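PDB 2RA6: trichosurin from Trichosurus vulpecula, which probably carries small hydrophobic molecules in milk whey and binds 4-ethylphenol inside its lipocalin barrel. Local coordinates for residues Asn107-Phe112 and Lys140-Glu145; Glu145-Arg150 and Glu155-Ile160. The protein carries 1 engineered substitution. All coordinates share one frame; numbering follows the deposited sequence.

Contact 1. Residues Asn107-Phe112 and Lys140-Glu145; sequences NEYAKF and KKRFEE. With ETY (4-ethylphenol), chain P.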
loop_
_atom_site.group_PDB
_atom_site.type_symbol
_atom_site.label_atom_id
_atom_site.label_comp_id
_atom_site.label_asym_id
_atom_site.label_seq_id
_atom_site.Cartn_x
_atom_site.Cartn_y
_atom_site.Cartn_z
ATOM N N ASN B 107 3.291 20.178 -10.020
ATOM C CA ASN B 107 3.681 20.666 -11.338
ATOM C C ASN B 107 5.142 20.351 -11.636
ATOM O O ASN B 107 5.604 20.523 -12.765
ATOM C CB ASN B 107 3.465 22.179 -11.427
ATOM C CG ASN B 107 3.496 22.688 -12.856
ATOM O OD1 ASN B 107 3.653 23.885 -13.097
ATOM N ND2 ASN B 107 3.329 21.779 -13.814
ATOM N N GLU B 108 5.866 19.896 -10.619
ATOM C CA GLU B 108 7.278 19.571 -10.777
ATOM C C GLU B 108 7.543 18.067 -10.853
ATOM O O GLU B 108 8.367 17.622 -11.650
ATOM C CB GLU B 108 8.095 20.174 -9.628
ATOM C CG GLU B 108 8.293 21.688 -9.710
ATOM C CD GLU B 108 9.210 22.218 -8.616
ATOM O OE1 GLU B 108 10.201 21.531 -8.284
ATOM O OE2 GLU B 108 8.955 23.326 -8.098
ATOM N N TYR B 109 6.849 17.289 -10.029
ATOM C CA TYR B 109 7.046 15.844 -10.026
ATOM C C TYR B 109 5.796 15.105 -9.589
ATOM O O TYR B 109 4.869 15.695 -9.043
ATOM C CB TYR B 109 8.202 15.464 -9.088
ATOM C CG TYR B 109 7.859 15.457 -7.605
ATOM C CD1 TYR B 109 7.354 14.309 -6.986
ATOM C CD2 TYR B 109 8.034 16.595 -6.823
ATOM C CE1 TYR B 109 7.034 14.295 -5.627
ATOM C CE2 TYR B 109 7.717 16.592 -5.462
ATOM C CZ TYR B 109 7.218 15.444 -4.871
ATOM O OH TYR B 109 6.889 15.438 -3.529
ATOM N N ALA B 110 5.786 13.802 -9.841
ATOM C CA ALA B 110 4.684 12.948 -9.440
ATOM C C ALA B 110 5.285 11.668 -8.885
ATOM O O ALA B 110 6.232 11.110 -9.452
ATOM C CB ALA B 110 3.792 12.628 -10.631
ATOM N N LYS B 111 4.747 11.218 -7.759
ATOM C CA LYS B 111 5.198 9.982 -7.141
ATOM C C LYS B 111 4.029 9.010 -7.174
ATOM O O LYS B 111 2.920 9.340 -6.754
ATOM C CB LYS B 111 5.620 10.242 -5.695
ATOM C CG LYS B 111 6.052 9.005 -4.932
ATOM C CD LYS B 111 6.390 9.363 -3.489
ATOM C CE LYS B 111 6.751 8.136 -2.676
ATOM N NZ LYS B 111 7.060 8.509 -1.266
ATOM N N PHE B 112 4.267 7.822 -7.708
ATOM C CA PHE B 112 3.228 6.808 -7.755
ATOM C C PHE B 112 3.742 5.557 -7.075
ATOM O O PHE B 112 4.791 5.028 -7.446
ATOM C CB PHE B 112 2.850 6.476 -9.198
ATOM C CG PHE B 112 1.935 7.487 -9.832
ATOM C CD1 PHE B 112 0.565 7.465 -9.580
ATOM C CD2 PHE B 112 2.443 8.453 -10.686
ATOM C CE1 PHE B 112 -0.288 8.392 -10.174
ATOM C CE2 PHE B 112 1.597 9.384 -11.285
ATOM C CZ PHE B 112 0.232 9.350 -11.027
ATOM N N LYS B 140 15.048 13.774 -5.627
ATOM C CA LYS B 140 15.472 12.383 -5.756
ATOM C C LYS B 140 15.970 11.824 -4.426
ATOM O O LYS B 140 15.678 10.675 -4.084
ATOM C CB LYS B 140 16.544 12.238 -6.846
ATOM C CG LYS B 140 16.000 12.524 -8.238
ATOM C CD LYS B 140 16.914 12.034 -9.359
ATOM C CE LYS B 140 18.221 12.789 -9.411
ATOM N NZ LYS B 140 19.002 12.378 -10.616
ATOM N N LYS B 141 16.699 12.643 -3.671
ATOM C CA LYS B 141 17.228 12.222 -2.375
ATOM C C LYS B 141 16.110 11.842 -1.411
ATOM O O LYS B 141 16.185 10.816 -0.731
ATOM C CB LYS B 141 18.073 13.339 -1.754
ATOM C CG LYS B 141 18.676 12.979 -0.401
ATOM C CD LYS B 141 19.409 14.167 0.211
ATOM C CE LYS B 141 20.033 13.803 1.548
ATOM N NZ LYS B 141 21.080 12.758 1.388
ATOM N N ARG B 142 15.079 12.674 -1.350
ATOM C CA ARG B 142 13.951 12.419 -0.457
ATOM C C ARG B 142 13.222 11.136 -0.865
ATOM O O ARG B 142 12.888 10.309 -0.017
ATOM C CB ARG B 142 12.998 13.615 -0.479
ATOM C CG ARG B 142 11.824 13.512 0.483
ATOM C CD ARG B 142 10.971 14.777 0.431
ATOM N NE ARG B 142 10.543 15.083 -0.932
ATOM C CZ ARG B 142 9.768 16.110 -1.267
ATOM N NH1 ARG B 142 9.325 16.947 -0.337
ATOM N NH2 ARG B 142 9.439 16.305 -2.537
ATOM N N PHE B 143 12.999 10.970 -2.165
ATOM C CA PHE B 143 12.319 9.787 -2.683
ATOM C C PHE B 143 13.104 8.534 -2.319
ATOM O O PHE B 143 12.550 7.552 -1.815
ATOM C CB PHE B 143 12.207 9.885 -4.207
ATOM C CG PHE B 143 11.613 8.664 -4.865
ATOM C CD1 PHE B 143 10.236 8.472 -4.908
ATOM C CD2 PHE B 143 12.437 7.733 -5.488
ATOM C CE1 PHE B 143 9.688 7.363 -5.571
ATOM C CE2 PHE B 143 11.907 6.626 -6.148
ATOM C CZ PHE B 143 10.534 6.441 -6.191
ATOM N N GLU B 144 14.405 8.573 -2.583
ATOM C CA GLU B 144 15.278 7.438 -2.303
ATOM C C GLU B 144 15.392 7.116 -0.815
ATOM O O GLU B 144 15.369 5.946 -0.431
ATOM C CB GLU B 144 16.653 7.700 -2.926
ATOM C CG GLU B 144 16.631 7.492 -4.437
ATOM C CD GLU B 144 17.765 8.180 -5.166
ATOM O OE1 GLU B 144 18.871 8.282 -4.597
ATOM O OE2 GLU B 144 17.546 8.606 -6.324
ATOM N N GLU B 145 15.497 8.144 0.022
ATOM C CA GLU B 145 15.600 7.925 1.458
ATOM C C GLU B 145 14.289 7.379 2.012
ATOM O O GLU B 145 14.295 6.520 2.896
ATOM C CB GLU B 145 15.970 9.224 2.178
ATOM C CG GLU B 145 17.315 9.782 1.756
ATOM C CD GLU B 145 17.742 10.963 2.599
ATOM O OE1 GLU B 145 16.894 11.840 2.866
ATOM O OE2 GLU B 145 18.929 11.016 2.983
HETATM C C8 ETY P . 2.353 5.359 -13.115
HETATM C C7 ETY P . 0.910 5.610 -12.665
HETATM C CG ETY P . -0.119 5.271 -13.709
HETATM C C3 ETY P . -0.503 3.925 -13.946
HETATM C C2 ETY P . -1.470 3.606 -14.924
HETATM C C5 ETY P . -0.734 6.298 -14.485
HETATM C C6 ETY P . -1.702 5.988 -15.467
HETATM C C1 ETY P . -2.064 4.637 -15.680
HETATM O O1 ETY P . -3.003 4.329 -16.626
#

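Contact 2. Residues Glu145-Arg150 and Glu155-Ile160; sequences EDFMNR and ENILDI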
loop_
_atom_site.group_PDB
_atom_site.type_symbol
_atom_site.label_atom_id
_atom_site.label_comp_id
_atom_site.label_asym_id
_atom_site.label_seq_id
_atom_site.Cartn_x
_atom_site.Cartn_y
_atom_site.Cartn_z
ATOM N N GLU B 145 15.497 8.144 0.022
ATOM C CA GLU B 145 15.600 7.925 1.458
ATOM C C GLU B 145 14.289 7.379 2.012
ATOM O O GLU B 145 14.295 6.520 2.896
ATOM C CB GLU B 145 15.970 9.224 2.178
ATOM C CG GLU B 145 17.315 9.782 1.756
ATOM C CD GLU B 145 17.742 10.963 2.599
ATOM O OE1 GLU B 145 16.894 11.840 2.866
ATOM O OE2 GLU B 145 18.929 11.016 2.983
ATOM N N ASP B 146 13.164 7.865 1.498
ATOM C CA ASP B 146 11.875 7.375 1.977
ATOM C C ASP B 146 11.744 5.894 1.668
ATOM O O ASP B 146 11.168 5.134 2.449
ATOM C CB ASP B 146 10.717 8.135 1.335
ATOM C CG ASP B 146 10.573 9.537 1.879
ATOM O OD1 ASP B 146 10.993 9.768 3.035
ATOM O OD2 ASP B 146 10.030 10.399 1.164
ATOM N N PHE B 147 12.282 5.488 0.524
ATOM C CA PHE B 147 12.237 4.089 0.129
ATOM C C PHE B 147 13.124 3.261 1.058
ATOM O O PHE B 147 12.683 2.257 1.623
ATOM C CB PHE B 147 12.709 3.935 -1.319
ATOM C CG PHE B 147 12.703 2.515 -1.809
ATOM C CD1 PHE B 147 11.506 1.843 -2.028
ATOM C CD2 PHE B 147 13.898 1.848 -2.043
ATOM C CE1 PHE B 147 11.500 0.518 -2.476
ATOM C CE2 PHE B 147 13.907 0.527 -2.490
ATOM C CZ PHE B 147 12.702 -0.136 -2.706
ATOM N N MET B 148 14.372 3.688 1.231
ATOM C CA MET B 148 15.297 2.958 2.090
ATOM C C MET B 148 14.874 2.936 3.556
ATOM O O MET B 148 15.148 1.967 4.266
ATOM C CB MET B 148 16.708 3.535 1.951
ATOM C CG MET B 148 17.313 3.291 0.577
ATOM S SD MET B 148 18.986 3.937 0.388
ATOM C CE MET B 148 18.640 5.592 -0.213
ATOM N N ASN B 149 14.200 3.990 4.005
ATOM C CA ASN B 149 13.753 4.065 5.392
ATOM C C ASN B 149 12.726 3.001 5.734
ATOM O O ASN B 149 12.490 2.707 6.909
ATOM C CB ASN B 149 13.165 5.441 5.700
ATOM C CG ASN B 149 14.224 6.506 5.815
ATOM O OD1 ASN B 149 15.389 6.205 6.067
ATOM N ND2 ASN B 149 13.830 7.759 5.646
ATOM N N ARG B 150 12.112 2.425 4.711
ATOM C CA ARG B 150 11.120 1.390 4.934
ATOM C C ARG B 150 11.762 0.018 5.049
ATOM O O ARG B 150 11.076 -0.984 5.251
ATOM C CB ARG B 150 10.069 1.438 3.827
ATOM C CG ARG B 150 9.120 2.615 4.018
ATOM C CD ARG B 150 8.191 2.818 2.846
ATOM N NE ARG B 150 7.172 3.826 3.136
ATOM C CZ ARG B 150 7.429 5.092 3.462
ATOM N NH1 ARG B 150 8.680 5.525 3.546
ATOM N NH2 ARG B 150 6.427 5.928 3.707
ATOM N N GLU B 155 20.527 -0.591 -3.492
ATOM C CA GLU B 155 20.644 -1.310 -4.754
ATOM C C GLU B 155 19.303 -1.553 -5.434
ATOM O O GLU B 155 19.257 -1.845 -6.628
ATOM C CB GLU B 155 21.346 -2.650 -4.522
ATOM C CG GLU B 155 22.764 -2.520 -4.004
ATOM C CD GLU B 155 23.320 -3.841 -3.508
ATOM O OE1 GLU B 155 22.760 -4.395 -2.535
ATOM O OE2 GLU B 155 24.316 -4.323 -4.090
ATOM N N ASN B 156 18.215 -1.433 -4.678
ATOM C CA ASN B 156 16.876 -1.650 -5.224
ATOM C C ASN B 156 16.279 -0.384 -5.819
ATOM O O ASN B 156 15.106 -0.356 -6.185
ATOM C CB ASN B 156 15.954 -2.202 -4.141
ATOM C CG ASN B 156 16.118 -3.696 -3.954
ATOM O OD1 ASN B 156 17.235 -4.213 -3.970
ATOM N ND2 ASN B 156 15.007 -4.394 -3.772
ATOM N N ILE B 157 17.097 0.656 -5.908
ATOM C CA ILE B 157 16.678 1.927 -6.483
ATOM C C ILE B 157 17.431 2.089 -7.796
ATOM O O ILE B 157 18.650 1.912 -7.848
ATOM C CB ILE B 157 17.043 3.105 -5.559
ATOM C CG1 ILE B 157 16.273 2.999 -4.246
ATOM C CG2 ILE B 157 16.746 4.428 -6.265
ATOM C CD1 ILE B 157 16.758 3.956 -3.170
ATOM N N LEU B 158 16.706 2.404 -8.861
ATOM C CA LEU B 158 17.322 2.602 -10.162
ATOM C C LEU B 158 17.019 4.000 -10.674
ATOM O O LEU B 158 15.882 4.304 -11.018
ATOM C CB LEU B 158 16.804 1.575 -11.167
ATOM C CG LEU B 158 17.095 0.109 -10.838
ATOM C CD1 LEU B 158 16.508 -0.787 -11.921
ATOM C CD2 LEU B 158 18.602 -0.097 -10.733
ATOM N N ASP B 159 18.038 4.852 -10.702
ATOM C CA ASP B 159 17.882 6.212 -11.206
ATOM C C ASP B 159 18.128 6.059 -12.701
ATOM O O ASP B 159 19.268 5.865 -13.122
ATOM C CB ASP B 159 18.952 7.120 -10.600
ATOM C CG ASP B 159 18.831 8.560 -11.061
ATOM O OD1 ASP B 159 18.301 8.791 -12.165
ATOM O OD2 ASP B 159 19.284 9.461 -10.324
ATOM N N ILE B 160 17.080 6.129 -13.512
ATOM C CA ILE B 160 17.277 5.947 -14.943
ATOM C C ILE B 160 17.525 7.233 -15.717
ATOM O O ILE B 160 17.610 7.215 -16.944
ATOM C CB ILE B 160 16.102 5.206 -15.592
ATOM C CG1 ILE B 160 14.834 6.046 -15.477
ATOM C CG2 ILE B 160 15.928 3.835 -14.943
ATOM C CD1 ILE B 160 13.709 5.554 -16.361
#

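Contact 1. Residues Asn107-Phe112 and Lys140-Glu145
Arg142 reaches from the helix to Tyr109 on the strand. Its chain bends at chi3 (54°), and this turns the guanidinium to the phenol end of the ring. Arg142 NH2 lies 2.9 Å from Tyr109 OH, but the angle is too poor for a hydrogen bond. The ring and guanidinium planes stand 56° apart. Ser104 OG is the hydrogen-bonding partner of both, bound to Tyr109 OH and to Arg142 NH2. This is the lipocalin fold, in which the helix 137-148 packs on the outside of the antiparallel barrel. The next residue, Phe143, offers its ring edge to the aliphatic part of Lys111. Lys111 CG sits 4.0 Å from Phe143 CE1, near the ring plane. The extended lysine chain runs on beside CD1 and CE1, with CE rising out of the ring plane. Phe143 also rests on Ala126 and Leu128 of strand 121-130. Phe112 points away from the helix, into the barrel. There ETY C7 lies over the centre of its ring, 3.5 Å from Phe112 CG. With an alanine in place of Phe112, the ethyl group of 4-ethylphenol would probably lose the aromatic face it rests on, and a gap would be likely to open in the pocket wall.

Contact 2. Residues Glu145-Arg150 and Glu155-Ile160
The C-terminal part of helix 137-148 of the lipocalin fold meets the short strand 157-159 and the 3-10 segment just before it, a few residues further along the chain. Phe147 and Ile157 make the main apolar contact. Ile157 CG1 comes to 3.4 Å from Phe147 CD2, a close approach oblique to the ring. The two side chains run past each other in opposite directions, and Ile157 CD1 also reaches Phe147 CD2. Phe147 has CG anti to its own backbone nitrogen (chi1 180°), which extends the ring from the helix toward the returning chain. Asn156 meets the same ring at its edge. Asn156 CB lies in the ring plane, 3.8 Å from Phe147 CE2. The amide of Asn156 is engaged elsewhere, since its ND2 is hydrogen-bonded to the backbone O of Ser35. Met148 touches Ile157 from another direction. Its side chain crosses that of Ile157 at about a right angle, and Met148 CG is 3.8 Å from Ile157 CD1. A bend at chi3 (-90°) brings Met148 CE to 3.9 Å from the same methyl, Ile157 CD1. This methyl therefore touches both Phe147 and Met148. Arg150 NH1 donates a 2.7 Å hydrogen bond to Asp146 O, from above the carbonyl plane. Arg150 NE forms a salt bridge with Asp98 of the second subunit, so segment 145-150 takes part in the homodimer. Phe147 stacks with Phe152, which lies between the two segments, and rests on Ala34 of strand 29-35, the antiparallel neighbour of strand 157-159, where Ile157 packs on Val32 and Ala34.

Both contacts use helix 137-148, and their centres lie 11 Å apart. They come in series along the chain and share Glu145. In contact 1 the helix meets strand 109-118; in contact 2 it meets strand 157-159. Strands 121-130 and 29-35 lie between these two in the same antiparallel sheet, so the helix spans several neighbouring strands of the barrel wall. The contacts also touch directly. Lys140 NZ forms a 2.9 Å salt bridge with Asp159 OD2, and Glu144 CG packs 3.6 Å from Ile157 CG2. Contact 1 includes a strand that lines the 4-ethylphenol pocket, whereas contact 2 borders the dimer partner.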